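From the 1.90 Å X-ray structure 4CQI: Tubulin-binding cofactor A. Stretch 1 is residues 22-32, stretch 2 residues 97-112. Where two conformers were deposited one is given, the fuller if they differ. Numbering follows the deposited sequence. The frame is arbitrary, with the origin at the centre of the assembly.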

# COMPACT_ATOMS: atom_id res chain seq x y z
N ALA A 22 -23.41 -7.44 -11.57
CA ALA A 22 -23.29 -8.74 -10.89
C ALA A 22 -22.65 -8.52 -9.49
O ALA A 22 -21.70 -7.77 -9.37
CB ALA A 22 -22.43 -9.66 -11.74
N PRO A 23 -23.22 -9.13 -8.43
CA PRO A 23 -22.66 -8.78 -7.11
C PRO A 23 -21.22 -9.24 -6.94
O PRO A 23 -20.45 -8.56 -6.24
CB PRO A 23 -23.59 -9.49 -6.12
CG PRO A 23 -24.23 -10.58 -6.92
CD PRO A 23 -24.31 -10.12 -8.34
N ASN A 24 -20.83 -10.35 -7.58
CA ASN A 24 -19.44 -10.79 -7.51
C ASN A 24 -18.50 -9.86 -8.29
O ASN A 24 -17.33 -9.67 -7.91
CB ASN A 24 -19.26 -12.24 -7.95
CG ASN A 24 -19.77 -12.52 -9.35
OD1 ASN A 24 -20.60 -11.78 -9.91
ND2 ASN A 24 -19.30 -13.64 -9.92
N GLU A 25 -19.01 -9.28 -9.38
CA GLU A 25 -18.24 -8.32 -10.18
C GLU A 25 -17.99 -7.08 -9.35
O GLU A 25 -16.88 -6.55 -9.31
CB GLU A 25 -18.99 -7.95 -11.48
CG GLU A 25 -18.21 -7.02 -12.40
CD GLU A 25 -18.91 -6.64 -13.71
OE1 GLU A 25 -20.16 -6.69 -13.82
OE2 GLU A 25 -18.18 -6.25 -14.64
N LYS A 26 -19.05 -6.61 -8.69
CA LYS A 26 -19.01 -5.39 -7.88
C LYS A 26 -18.02 -5.54 -6.71
O LYS A 26 -17.21 -4.61 -6.41
CB LYS A 26 -20.42 -5.08 -7.34
CG LYS A 26 -20.48 -3.88 -6.41
CD LYS A 26 -21.80 -3.81 -5.62
CE LYS A 26 -21.77 -2.70 -4.56
NZ LYS A 26 -22.22 -1.38 -5.11
N THR A 27 -18.08 -6.68 -6.04
CA THR A 27 -17.17 -6.97 -4.91
C THR A 27 -15.73 -7.05 -5.40
O THR A 27 -14.81 -6.47 -4.77
CB THR A 27 -17.62 -8.25 -4.20
OG1 THR A 27 -18.90 -7.98 -3.59
CG2 THR A 27 -16.63 -8.69 -3.15
N LEU A 28 -15.51 -7.75 -6.51
CA LEU A 28 -14.16 -7.84 -7.09
C LEU A 28 -13.57 -6.46 -7.37
O LEU A 28 -12.40 -6.19 -7.07
CB LEU A 28 -14.14 -8.71 -8.33
CG LEU A 28 -12.80 -9.03 -8.99
CD1 LEU A 28 -11.80 -9.61 -7.99
CD2 LEU A 28 -12.98 -9.99 -10.19
N ARG A 29 -14.38 -5.59 -7.98
CA ARG A 29 -13.98 -4.22 -8.28
C ARG A 29 -13.56 -3.46 -7.02
O ARG A 29 -12.50 -2.80 -7.01
CB ARG A 29 -15.14 -3.51 -9.01
CG ARG A 29 -14.82 -2.23 -9.75
CD ARG A 29 -16.02 -1.79 -10.60
NE ARG A 29 -16.12 -2.54 -11.87
CZ ARG A 29 -17.12 -3.34 -12.25
NH1 ARG A 29 -18.18 -3.55 -11.46
NH2 ARG A 29 -17.07 -3.95 -13.43
N ILE A 30 -14.36 -3.54 -5.96
CA ILE A 30 -14.06 -2.89 -4.70
C ILE A 30 -12.75 -3.40 -4.13
O ILE A 30 -11.92 -2.61 -3.66
CB ILE A 30 -15.18 -3.11 -3.65
CG1 ILE A 30 -16.46 -2.36 -4.05
CG2 ILE A 30 -14.72 -2.69 -2.25
CD1 ILE A 30 -17.70 -2.94 -3.38
N LYS A 31 -12.56 -4.71 -4.16
CA LYS A 31 -11.32 -5.29 -3.63
C LYS A 31 -10.08 -4.86 -4.45
O LYS A 31 -9.04 -4.55 -3.87
CB LYS A 31 -11.41 -6.80 -3.50
CG LYS A 31 -12.46 -7.30 -2.51
CD LYS A 31 -12.39 -8.83 -2.37
CE LYS A 31 -13.46 -9.33 -1.39
NZ LYS A 31 -13.27 -8.85 0.01
N VAL A 32 -10.22 -4.79 -5.78
CA VAL A 32 -9.12 -4.36 -6.65
C VAL A 32 -8.79 -2.91 -6.35
O VAL A 32 -7.61 -2.56 -6.23
CB VAL A 32 -9.45 -4.59 -8.15
CG1 VAL A 32 -8.45 -3.86 -9.06
CG2 VAL A 32 -9.47 -6.10 -8.43
N ASP A 97 -8.09 -14.97 -2.26
CA ASP A 97 -9.15 -15.84 -1.70
C ASP A 97 -10.47 -15.63 -2.44
O ASP A 97 -11.12 -16.60 -2.78
CB ASP A 97 -9.37 -15.55 -0.21
CG ASP A 97 -8.27 -16.13 0.69
OD1 ASP A 97 -7.35 -16.82 0.20
OD2 ASP A 97 -8.33 -15.84 1.90
N TYR A 98 -10.88 -14.39 -2.67
CA TYR A 98 -12.15 -14.09 -3.35
C TYR A 98 -12.18 -14.68 -4.75
O TYR A 98 -13.21 -15.23 -5.18
CB TYR A 98 -12.43 -12.58 -3.42
CG TYR A 98 -13.86 -12.27 -3.80
CD1 TYR A 98 -14.89 -12.55 -2.93
CD2 TYR A 98 -14.20 -11.74 -5.05
CE1 TYR A 98 -16.20 -12.33 -3.25
CE2 TYR A 98 -15.50 -11.49 -5.38
CZ TYR A 98 -16.51 -11.80 -4.48
OH TYR A 98 -17.84 -11.56 -4.79
N LEU A 99 -11.06 -14.56 -5.45
CA LEU A 99 -10.93 -15.11 -6.79
C LEU A 99 -11.05 -16.63 -6.82
O LEU A 99 -11.41 -17.19 -7.86
CB LEU A 99 -9.64 -14.66 -7.48
CG LEU A 99 -9.60 -13.18 -7.90
CD1 LEU A 99 -8.17 -12.77 -8.23
CD2 LEU A 99 -10.48 -12.92 -9.15
N GLU A 100 -10.73 -17.29 -5.72
CA GLU A 100 -10.99 -18.73 -5.62
C GLU A 100 -12.44 -19.08 -5.30
O GLU A 100 -12.85 -20.20 -5.56
CB GLU A 100 -10.06 -19.35 -4.58
CG GLU A 100 -8.61 -19.25 -4.99
CD GLU A 100 -7.65 -19.52 -3.85
OE1 GLU A 100 -8.09 -20.11 -2.83
OE2 GLU A 100 -6.47 -19.12 -3.99
N LYS A 101 -13.19 -18.14 -4.74
CA LYS A 101 -14.60 -18.35 -4.34
C LYS A 101 -15.55 -17.65 -5.30
O LYS A 101 -15.48 -17.94 -6.49
CB LYS A 101 -14.81 -17.92 -2.89
CG LYS A 101 -13.89 -18.65 -1.90
CD LYS A 101 -14.30 -18.44 -0.44
CE LYS A 101 -13.43 -19.24 0.53
NZ LYS A 101 -13.88 -19.11 1.97
N GLU A 102 -16.40 -16.73 -4.82
CA GLU A 102 -17.46 -16.16 -5.66
C GLU A 102 -16.91 -15.35 -6.83
O GLU A 102 -17.60 -15.16 -7.84
CB GLU A 102 -18.41 -15.26 -4.85
CG GLU A 102 -19.28 -15.99 -3.83
CD GLU A 102 -18.62 -16.12 -2.47
OE1 GLU A 102 -17.37 -15.95 -2.38
OE2 GLU A 102 -19.38 -16.38 -1.51
N GLY A 103 -15.66 -14.86 -6.68
CA GLY A 103 -14.94 -14.23 -7.78
C GLY A 103 -14.57 -15.20 -8.89
O GLY A 103 -14.24 -14.76 -9.99
N SER A 104 -14.62 -16.49 -8.63
CA SER A 104 -14.16 -17.50 -9.59
C SER A 104 -15.03 -17.55 -10.83
O SER A 104 -14.60 -18.10 -11.85
CB SER A 104 -14.12 -18.91 -8.99
OG SER A 104 -15.42 -19.43 -8.71
N THR A 105 -16.24 -16.97 -10.74
CA THR A 105 -17.20 -17.06 -11.81
C THR A 105 -17.33 -15.75 -12.57
O THR A 105 -18.14 -15.67 -13.52
CB THR A 105 -18.61 -17.51 -11.33
OG1 THR A 105 -19.06 -16.73 -10.22
CG2 THR A 105 -18.60 -18.98 -10.96
N VAL A 106 -16.52 -14.74 -12.22
CA VAL A 106 -16.66 -13.47 -12.87
C VAL A 106 -16.33 -13.72 -14.37
O VAL A 106 -15.40 -14.46 -14.70
CB VAL A 106 -15.77 -12.37 -12.21
CG1 VAL A 106 -15.67 -11.16 -13.12
CG2 VAL A 106 -16.38 -11.99 -10.85
N SER A 107 -17.16 -13.17 -15.25
CA SER A 107 -17.00 -13.42 -16.70
C SER A 107 -16.25 -12.27 -17.37
O SER A 107 -15.79 -12.39 -18.52
CB SER A 107 -18.35 -13.62 -17.38
OG SER A 107 -19.22 -12.53 -17.12
N ASN A 108 -16.14 -11.15 -16.66
CA ASN A 108 -15.46 -9.97 -17.18
C ASN A 108 -13.96 -10.20 -17.22
O ASN A 108 -13.26 -10.03 -16.21
CB ASN A 108 -15.82 -8.77 -16.32
CG ASN A 108 -15.19 -7.49 -16.82
OD1 ASN A 108 -14.19 -7.52 -17.54
ND2 ASN A 108 -15.73 -6.38 -16.41
N GLU A 109 -13.48 -10.60 -18.39
CA GLU A 109 -12.08 -10.87 -18.63
C GLU A 109 -11.10 -9.71 -18.28
O GLU A 109 -10.00 -9.94 -17.78
CB GLU A 109 -11.93 -11.22 -20.11
CG GLU A 109 -10.54 -11.36 -20.69
CD GLU A 109 -10.58 -11.53 -22.23
OE1 GLU A 109 -11.47 -12.23 -22.77
OE2 GLU A 109 -9.71 -10.95 -22.91
N GLU A 110 -11.47 -8.48 -18.62
CA GLU A 110 -10.60 -7.32 -18.35
C GLU A 110 -10.48 -7.02 -16.83
O GLU A 110 -9.40 -6.61 -16.37
CB GLU A 110 -11.08 -6.07 -19.10
CG GLU A 110 -10.74 -6.14 -20.61
CD GLU A 110 -11.66 -7.06 -21.38
OE1 GLU A 110 -12.82 -7.22 -20.95
OE2 GLU A 110 -11.22 -7.63 -22.42
N LEU A 111 -11.57 -7.22 -16.08
CA LEU A 111 -11.51 -7.08 -14.61
C LEU A 111 -10.66 -8.17 -13.98
O LEU A 111 -9.89 -7.90 -13.05
CB LEU A 111 -12.91 -7.10 -13.97
CG LEU A 111 -13.02 -6.94 -12.45
CD1 LEU A 111 -12.33 -5.69 -11.94
CD2 LEU A 111 -14.48 -6.92 -12.06
N LEU A 112 -10.78 -9.41 -14.47
CA LEU A 112 -9.89 -10.47 -13.99
C LEU A 112 -8.41 -10.17 -14.30
O LEU A 112 -7.52 -10.39 -13.44
CB LEU A 112 -10.29 -11.84 -14.57
CG LEU A 112 -11.62 -12.42 -14.11
CD1 LEU A 112 -11.85 -13.70 -14.92
CD2 LEU A 112 -11.57 -12.72 -12.60

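Helices commonly pack by knobs into holes, with polar groups closing the margins, and this contact in tubulin-binding cofactor A is a compact example. At its centre the buried side chain of Leu28 sits among Tyr98, Leu99, Leu111 and Leu112, so that one residue meets both helical segments of the second stretch. Leu28 CD1 lies 3.7 Å and Leu28 CD2 4.0 Å from Leu99 CD2, and Leu28 CD2 is 3.8 Å from Leu111 CG and 3.9 Å from Leu112 CD2.

The packing is reciprocal. Tyr98 enters a hole formed by Asn24, Thr27, Leu28 and Lys31, where the CG2 methyl of Thr27 stands over the ring face, 3.8 Å from the centroid, in a CH-pi contact. The aliphatic part of Lys31 lies against the tyrosine, its CE 3.8 Å from Tyr98 CG.

Toward the margin, hydrogen bonds join the apolar contacts. Asn24 ND2 donates to Glu102 O (3.1 Å), tying the start of the first helix to a backbone carbonyl of the second stretch. Farther along, Asn108 uses both ends of its amide: ND2 donates to Glu25 OE2 at 3.0 Å, nearly linearly, while OD1 caps its own helix by accepting from Leu111 N at 3.0 Å. The same Glu25 OE2 forms a salt bridge with Arg29 NH2 (2.8 Å), and Leu111 CD2 lies over one face of that guanidinium.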